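Local coordinates for methyltransferase domain-containing protein (Pyrococcus horikoshii, PDB 1VE3) that binds S-adenosylmethionine as a SAM-dependent methyltransferase, transferring its methyl group to a substrate that the structure alone does not show, at the interface of chains A and B. Numbering follows the deposited sequence. Chains: chain A/B, hypothetical protein PH0226.

The interface of chains A and B. Residues chain A 17, 22, 83; chain B 170, 173, 175, 190.
The guanidinium groups of A:Arg83 and B:Arg190 lie face against face across the chain boundary, their planes 11° apart and their CZ atoms 3.3 Å from each other. The overlap is offset, so that CZ of B:Arg190 sits toward the rim of the A:Arg83 group, while the two side chains arrive from opposite directions. At the edge of A:Arg83, in its plane, are the carboxylate carbon of B:Glu173 and the amide oxygen OD1 of A:Asn17; the edge of B:Arg190 faces OG1 of B:Thr175, and that of A:Arg22 faces the methyl CG2 of the same threonine. This is a worked case of like-charged arginines stacking beside an acid that may partly offset their charge, its salt bridge being to A:Arg83. NE of A:Arg83 gives B:Glu173 OE1 a salt-bridging hydrogen bond of 3.1 Å, fairly straight at 159° and close to the guanidinium plane, received on the syn lone pair. OE1 of B:Glu173 also accepts the hydroxyl OG1 of B:Thr175 at 3.0 Å, on its anti lone pair, a bond within chain B that helps fix the turn of the carboxylate. A:Arg83 reaches across the boundary with its chain extended from CG to NE, whereas B:Arg190 bends at chi3 (-79°) to bring its flat end over the partner's face. An alanine here in place of A:Arg83 would probably leave B:Glu173 without its cationic partner and the face of B:Arg190 without the guanidinium now stacked on it. Beside the acid, CG of A:Asn17 is 3.8 Å from CD of B:Glu173, the amide plane steeply turned to the carboxylate. Farther along, A:Arg22 from helix 19-34 crosses B:Arg190 nearly at a right angle, its NH2 3.3 Å from the aliphatic CG. Together these contacts set two loop residues and helix 19-34 of one subunit against the 166-170, 175-179 and 188-192 strand region of the other, forming a polar patch that likely contributes to holding the methyltransferase dimer together.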
loop_
_atom_site.group_PDB
_atom_site.type_symbol
_atom_site.label_atom_id
_atom_site.label_comp_id
_atom_site.label_asym_id
_atom_site.label_seq_id
_atom_site.Cartn_x
_atom_site.Cartn_y
_atom_site.Cartn_z
ATOM N N ASN A 17 -2.727 2.925 -6.890
ATOM C CA ASN A 17 -1.839 3.835 -6.165
ATOM C C ASN A 17 -2.182 4.008 -4.684
ATOM O O ASN A 17 -1.498 4.742 -3.968
ATOM C CB ASN A 17 -1.798 5.200 -6.851
ATOM C CG ASN A 17 -1.078 5.154 -8.183
ATOM O OD1 ASN A 17 0.073 4.722 -8.265
ATOM N ND2 ASN A 17 -1.753 5.600 -9.238
ATOM N N ARG A 22 -0.830 -1.096 -2.760
ATOM C CA ARG A 22 0.629 -1.171 -2.755
ATOM C C ARG A 22 1.113 -2.182 -1.729
ATOM O O ARG A 22 2.072 -2.913 -1.969
ATOM C CB ARG A 22 1.240 0.200 -2.462
ATOM C CG ARG A 22 1.050 1.207 -3.584
ATOM C CD ARG A 22 1.751 2.529 -3.276
ATOM N NE ARG A 22 1.773 3.400 -4.450
ATOM C CZ ARG A 22 2.422 4.559 -4.515
ATOM N NH1 ARG A 22 3.111 4.999 -3.470
ATOM N NH2 ARG A 22 2.385 5.275 -5.632
ATOM N N ARG A 83 0.850 4.708 -17.472
ATOM C CA ARG A 83 2.156 4.138 -17.164
ATOM C C ARG A 83 2.894 3.732 -18.430
ATOM O O ARG A 83 4.009 3.218 -18.363
ATOM C CB ARG A 83 2.020 2.921 -16.241
ATOM C CG ARG A 83 1.588 3.263 -14.826
ATOM C CD ARG A 83 1.856 2.112 -13.882
ATOM N NE ARG A 83 1.542 2.457 -12.500
ATOM C CZ ARG A 83 1.753 1.651 -11.465
ATOM N NH1 ARG A 83 2.285 0.452 -11.659
ATOM N NH2 ARG A 83 1.424 2.039 -10.240
ATOM N N ASP B 170 5.635 9.725 -14.246
ATOM C CA ASP B 170 4.347 9.414 -14.835
ATOM C C ASP B 170 3.376 10.413 -14.238
ATOM O O ASP B 170 2.588 10.103 -13.355
ATOM C CB ASP B 170 3.940 7.994 -14.439
ATOM C CG ASP B 170 2.444 7.818 -14.655
ATOM O OD1 ASP B 170 1.825 8.754 -15.164
ATOM O OD2 ASP B 170 1.919 6.758 -14.326
ATOM N N GLU B 173 -0.333 10.342 -13.597
ATOM C CA GLU B 173 -0.681 9.581 -12.403
ATOM C C GLU B 173 -0.112 10.262 -11.157
ATOM O O GLU B 173 -0.510 9.955 -10.029
ATOM C CB GLU B 173 -0.104 8.166 -12.527
ATOM C CG GLU B 173 -0.672 7.145 -11.558
ATOM C CD GLU B 173 -0.199 5.732 -11.866
ATOM O OE1 GLU B 173 0.995 5.430 -11.642
ATOM O OE2 GLU B 173 -1.025 4.925 -12.344
ATOM N N THR B 175 3.048 10.074 -10.071
ATOM C CA THR B 175 3.919 9.142 -9.361
ATOM C C THR B 175 5.221 8.994 -10.125
ATOM O O THR B 175 5.334 9.436 -11.268
ATOM C CB THR B 175 3.296 7.732 -9.230
ATOM O OG1 THR B 175 3.210 7.128 -10.526
ATOM C CG2 THR B 175 1.901 7.803 -8.606
ATOM N N ARG B 190 8.233 3.313 -5.820
ATOM C CA ARG B 190 7.318 4.247 -6.466
ATOM C C ARG B 190 6.883 5.272 -5.418
ATOM O O ARG B 190 6.407 4.913 -4.347
ATOM C CB ARG B 190 6.095 3.518 -7.040
ATOM C CG ARG B 190 5.002 4.467 -7.525
ATOM C CD ARG B 190 3.907 3.766 -8.325
ATOM N NE ARG B 190 4.326 3.500 -9.696
ATOM C CZ ARG B 190 4.755 2.326 -10.142
ATOM N NH1 ARG B 190 5.117 2.201 -11.413
ATOM N NH2 ARG B 190 4.806 1.274 -9.326
#